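Local atomic coordinates of motility-associated killing factor MakB (Vibrio cholerae serotype O1, PDB entry 6W1W), a protein that probably serves as one component of a three-part cytotoxin of the alpha-pore-forming type, acting together with partner proteins of the same genomic island. Residues 10-15 and 324-329; 79-84 and 328-333. All blocks are in the same frame, centred on the assembly; numbering follows the deposited sequence.

Overall arrangement
Both contacts lie in the helical bundle of the single chain and both use helix 316-333. Contact 1 joins it to the N-terminal helix 9-35; segments 10-15 and 324-329 run nearly parallel. Contact 2 joins it to helix 69-90; segments 79-84 and 328-333 run roughly antiparallel. The centres of the two contacts are about 8 Å apart, and each lies about 20 Å from the centre of the chain. They touch through packing: I326 CG2 lies 3.9 Å from F80 CD2, and S327 OG lies 3.6 Å from I81 CA. Helix 316-333 therefore packs against N-terminal parts of the chain on two of its faces, shortly before strand 338-346 begins.

Contact 1: residues 10-15 and 324-329; sequences DTALNM and KTISEF
L13 lies over one face of the F329 ring. Its branch carbon CG is 3.8 Å from the ring centroid and 20° off the ring normal, a CH-pi contact. It sits toward the rim of the ring, and F329 CG is its nearest ring atom at 3.6 Å. The methyl CD2 of L13 lies on the same face, displaced outward past the CG-CD1 side, 3.8 Å from F329 CD1. F329 reaches this place because its CG is anti to the backbone N (chi1 -180°), which sends the ring out toward helix 9-35. The other methyl, L13 CD1, turns to I326 and meets its CG1 at 3.8 Å. I326 extends its chain past this point, and its CD1 ends 3.7 Å from A12 CB.

The helix segments run nearly parallel, at 19°, with axes 10.5 Å apart. This is helix-bundle packing joining the start of helix 9-35 to helix 316-333, consistent with the likeness to alpha-pore-forming toxins. L186 and R187 of helix 183-187 touch F329, and P7 adjoins both A12 and I326. No hydrogen bond crosses between the segments. The contact is buried and apolar, so its cohesion comes from dispersion, the CH-pi contact and the exclusion of water.

Contact 2: residues 79-84 and 328-333; sequences SFINYQ and EFVQLI
I81 and V330 face each other where helix 69-90 meets the last turns of helix 316-333. Their CA atoms are the nearest pair across the two segments, at 7.1 Å. The axes come within 9.1 Å and their directions differ by 146°, so the pair is roughly antiparallel.

The apolar packing centres on V330, whose two methyls serve different neighbours. V330 CG1 lies 4.1 Å from I81 CG1. V330 CG2 lies 3.9 Å from F80 CB. The valine CG1 is anti to the backbone N (chi1 176°), an arrangement that leaves one methyl for each partner. F80 gives mainly the base of its side chain to V330. Its ring leads away to helix 276-302, where it meets the W287 ring with the planes at about 35° and also touches L283 and L286.

A second kind of contact involves the aliphatic part of a polar residue. I81 CD1 reaches Q331 CG at 3.7 Å. The chain of Q331 is extended beyond CG. Its CG methylene makes the touch at the exposed edge of the interface, and the amide lies further along the chain.

No hydrogen bond crosses between the segments. Those nearby lie within or next to the helices instead: S79 OG is hydrogen-bonded to I76 O, and Q331 O to S334 OG just past the helix end.

The interface thus grades from buried F80 and V330 to exposed Q331. Its chemistry is that of helix-bundle packing, so what cohesion it adds comes from the hydrophobic effect and dispersion.

Contact 1: residues 10-15 and 324-329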
# COMPACT_ATOMS: atom_id res chain seq x y z
N ASP A 10 -15.56 6.90 15.53
CA ASP A 10 -15.89 6.06 14.38
C ASP A 10 -15.31 6.65 13.10
O ASP A 10 -14.62 5.96 12.34
CB ASP A 10 -17.40 5.88 14.28
CG ASP A 10 -17.82 4.42 14.31
OD1 ASP A 10 -17.18 3.61 13.60
OD2 ASP A 10 -18.76 4.08 15.05
N THR A 11 -15.57 7.94 12.85
CA THR A 11 -15.04 8.57 11.64
C THR A 11 -13.52 8.65 11.66
O THR A 11 -12.88 8.61 10.60
CB THR A 11 -15.64 9.97 11.47
OG1 THR A 11 -17.03 9.94 11.82
CG2 THR A 11 -15.51 10.42 10.02
N ALA A 12 -12.93 8.74 12.85
CA ALA A 12 -11.47 8.81 12.96
C ALA A 12 -10.83 7.48 12.58
O ALA A 12 -9.88 7.44 11.80
CB ALA A 12 -11.08 9.21 14.38
N LEU A 13 -11.36 6.37 13.12
CA LEU A 13 -10.76 5.06 12.89
C LEU A 13 -10.88 4.61 11.44
O LEU A 13 -10.08 3.77 11.00
CB LEU A 13 -11.41 4.03 13.81
CG LEU A 13 -10.69 3.77 15.13
CD1 LEU A 13 -10.42 5.06 15.89
CD2 LEU A 13 -11.50 2.80 16.00
N ASN A 14 -11.85 5.13 10.69
CA ASN A 14 -11.92 4.81 9.27
C ASN A 14 -10.82 5.51 8.48
O ASN A 14 -10.25 4.93 7.55
CB ASN A 14 -13.30 5.17 8.71
CG ASN A 14 -14.40 4.32 9.31
OD1 ASN A 14 -14.21 3.65 10.32
ND2 ASN A 14 -15.57 4.36 8.68
N MSE A 15 -10.51 6.75 8.85
CA MSE A 15 -9.46 7.51 8.17
C MSE A 15 -8.08 6.95 8.52
O MSE A 15 -7.16 7.01 7.71
CB MSE A 15 -9.53 8.99 8.53
CG MSE A 15 -10.87 9.63 8.22
SE MSE A 15 -10.79 11.57 8.16
CE MSE A 15 -12.70 11.94 7.94
N LYS A 324 -7.89 7.64 24.06
CA LYS A 324 -7.37 6.34 24.46
C LYS A 324 -7.84 5.26 23.50
O LYS A 324 -7.08 4.33 23.18
CB LYS A 324 -7.79 6.01 25.89
CG LYS A 324 -7.05 4.82 26.50
CD LYS A 324 -5.54 5.04 26.49
CE LYS A 324 -4.80 3.91 27.20
NZ LYS A 324 -5.05 2.59 26.57
N THR A 325 -9.08 5.37 23.01
CA THR A 325 -9.57 4.41 22.02
C THR A 325 -8.81 4.54 20.71
O THR A 325 -8.48 3.53 20.08
CB THR A 325 -11.08 4.62 21.81
OG1 THR A 325 -11.78 4.49 23.06
CG2 THR A 325 -11.62 3.58 20.83
N ILE A 326 -8.51 5.77 20.29
CA ILE A 326 -7.79 5.97 19.04
C ILE A 326 -6.33 5.55 19.19
O ILE A 326 -5.75 4.94 18.28
CB ILE A 326 -7.91 7.44 18.58
CG1 ILE A 326 -9.38 7.79 18.33
CG2 ILE A 326 -7.09 7.68 17.32
CD1 ILE A 326 -9.59 9.15 17.74
N SER A 327 -5.72 5.84 20.34
CA SER A 327 -4.34 5.42 20.57
C SER A 327 -4.24 3.90 20.59
O SER A 327 -3.25 3.33 20.12
CB SER A 327 -3.81 6.02 21.86
OG SER A 327 -2.42 5.75 22.02
N GLU A 328 -5.25 3.23 21.14
CA GLU A 328 -5.24 1.77 21.16
C GLU A 328 -5.45 1.19 19.76
O GLU A 328 -4.92 0.11 19.46
CB GLU A 328 -6.30 1.25 22.13
CG GLU A 328 -5.92 1.40 23.60
CD GLU A 328 -7.06 1.04 24.54
OE1 GLU A 328 -8.03 0.40 24.09
OE2 GLU A 328 -6.98 1.40 25.73
N PHE A 329 -6.21 1.88 18.91
CA PHE A 329 -6.37 1.40 17.53
C PHE A 329 -5.07 1.52 16.75
O PHE A 329 -4.78 0.68 15.89
CB PHE A 329 -7.48 2.18 16.82
CG PHE A 329 -7.70 1.74 15.40
CD1 PHE A 329 -8.52 0.65 15.12
CD2 PHE A 329 -7.10 2.40 14.35
CE1 PHE A 329 -8.73 0.24 13.82
CE2 PHE A 329 -7.31 1.99 13.04
CZ PHE A 329 -8.13 0.91 12.78

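Contact 2: residues 79-84 and 328-333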
# COMPACT_ATOMS: atom_id res chain seq x y z
N SER A 79 2.31 9.72 15.96
CA SER A 79 1.67 11.02 16.10
C SER A 79 0.37 10.93 16.88
O SER A 79 0.03 11.86 17.63
CB SER A 79 1.43 11.65 14.72
OG SER A 79 0.41 10.97 14.01
N PHE A 80 -0.36 9.83 16.74
CA PHE A 80 -1.60 9.66 17.49
C PHE A 80 -1.35 9.07 18.87
O PHE A 80 -2.13 9.32 19.80
CB PHE A 80 -2.57 8.77 16.71
CG PHE A 80 -3.23 9.47 15.55
CD1 PHE A 80 -2.63 9.49 14.30
CD2 PHE A 80 -4.45 10.10 15.71
CE1 PHE A 80 -3.24 10.13 13.24
CE2 PHE A 80 -5.06 10.74 14.65
CZ PHE A 80 -4.45 10.76 13.41
N ILE A 81 -0.28 8.28 19.03
CA ILE A 81 0.04 7.72 20.34
C ILE A 81 0.59 8.80 21.27
O ILE A 81 0.14 8.95 22.41
CB ILE A 81 1.01 6.54 20.19
CG1 ILE A 81 0.34 5.38 19.46
CG2 ILE A 81 1.53 6.10 21.55
CD1 ILE A 81 1.24 4.19 19.24
N ASN A 82 1.57 9.56 20.79
CA ASN A 82 2.16 10.62 21.61
C ASN A 82 1.14 11.70 21.94
O ASN A 82 1.17 12.27 23.04
CB ASN A 82 3.38 11.22 20.90
CG ASN A 82 3.96 12.42 21.65
OD1 ASN A 82 4.55 12.27 22.72
ND2 ASN A 82 3.81 13.61 21.07
N TYR A 83 0.22 12.00 21.01
CA TYR A 83 -0.74 13.07 21.27
C TYR A 83 -1.70 12.71 22.40
O TYR A 83 -2.05 13.56 23.21
CB TYR A 83 -1.52 13.41 20.00
CG TYR A 83 -2.49 14.55 20.21
CD1 TYR A 83 -2.04 15.86 20.29
CD2 TYR A 83 -3.85 14.32 20.35
CE1 TYR A 83 -2.92 16.92 20.49
CE2 TYR A 83 -4.74 15.36 20.56
CZ TYR A 83 -4.27 16.66 20.62
OH TYR A 83 -5.16 17.69 20.82
N GLN A 84 -2.13 11.44 22.46
CA GLN A 84 -2.97 11.01 23.58
C GLN A 84 -2.20 11.07 24.89
O GLN A 84 -2.79 11.31 25.95
CB GLN A 84 -3.50 9.60 23.32
CG GLN A 84 -4.41 9.07 24.42
CD GLN A 84 -3.66 8.32 25.50
OE1 GLN A 84 -2.61 7.73 25.25
NE2 GLN A 84 -4.19 8.36 26.73
N GLU A 328 -5.25 3.23 21.14
CA GLU A 328 -5.24 1.77 21.16
C GLU A 328 -5.45 1.19 19.76
O GLU A 328 -4.92 0.11 19.46
CB GLU A 328 -6.30 1.25 22.13
CG GLU A 328 -5.92 1.40 23.60
CD GLU A 328 -7.06 1.04 24.54
OE1 GLU A 328 -8.03 0.40 24.09
OE2 GLU A 328 -6.98 1.40 25.73
N PHE A 329 -6.21 1.88 18.91
CA PHE A 329 -6.37 1.40 17.53
C PHE A 329 -5.07 1.52 16.75
O PHE A 329 -4.78 0.68 15.89
CB PHE A 329 -7.48 2.18 16.82
CG PHE A 329 -7.70 1.74 15.40
CD1 PHE A 329 -8.52 0.65 15.12
CD2 PHE A 329 -7.10 2.40 14.35
CE1 PHE A 329 -8.73 0.24 13.82
CE2 PHE A 329 -7.31 1.99 13.04
CZ PHE A 329 -8.13 0.91 12.78
N VAL A 330 -4.28 2.56 17.02
CA VAL A 330 -3.03 2.74 16.29
C VAL A 330 -1.98 1.75 16.77
O VAL A 330 -1.13 1.31 15.98
CB VAL A 330 -2.56 4.21 16.43
CG1 VAL A 330 -1.22 4.41 15.76
CG2 VAL A 330 -3.59 5.16 15.81
N GLN A 331 -2.02 1.35 18.04
CA GLN A 331 -1.08 0.36 18.54
C GLN A 331 -1.29 -1.01 17.91
O GLN A 331 -0.38 -1.85 17.96
CB GLN A 331 -1.18 0.25 20.06
CG GLN A 331 -0.65 1.46 20.80
CD GLN A 331 -1.06 1.48 22.26
OE1 GLN A 331 -2.11 0.95 22.64
NE2 GLN A 331 -0.24 2.11 23.09
N LEU A 332 -2.46 -1.26 17.33
CA LEU A 332 -2.71 -2.56 16.70
C LEU A 332 -2.16 -2.61 15.28
O LEU A 332 -1.52 -3.59 14.89
CB LEU A 332 -4.21 -2.88 16.70
CG LEU A 332 -4.86 -2.99 18.08
CD1 LEU A 332 -6.36 -3.25 17.95
CD2 LEU A 332 -4.20 -4.08 18.91
N ILE A 333 -2.37 -1.55 14.49
CA ILE A 333 -1.84 -1.51 13.13
C ILE A 333 -0.33 -1.30 13.12
O ILE A 333 0.32 -1.57 12.10
CB ILE A 333 -2.54 -0.43 12.29
CG1 ILE A 333 -2.41 0.94 12.97
CG2 ILE A 333 -4.01 -0.77 12.08
CD1 ILE A 333 -3.12 2.05 12.22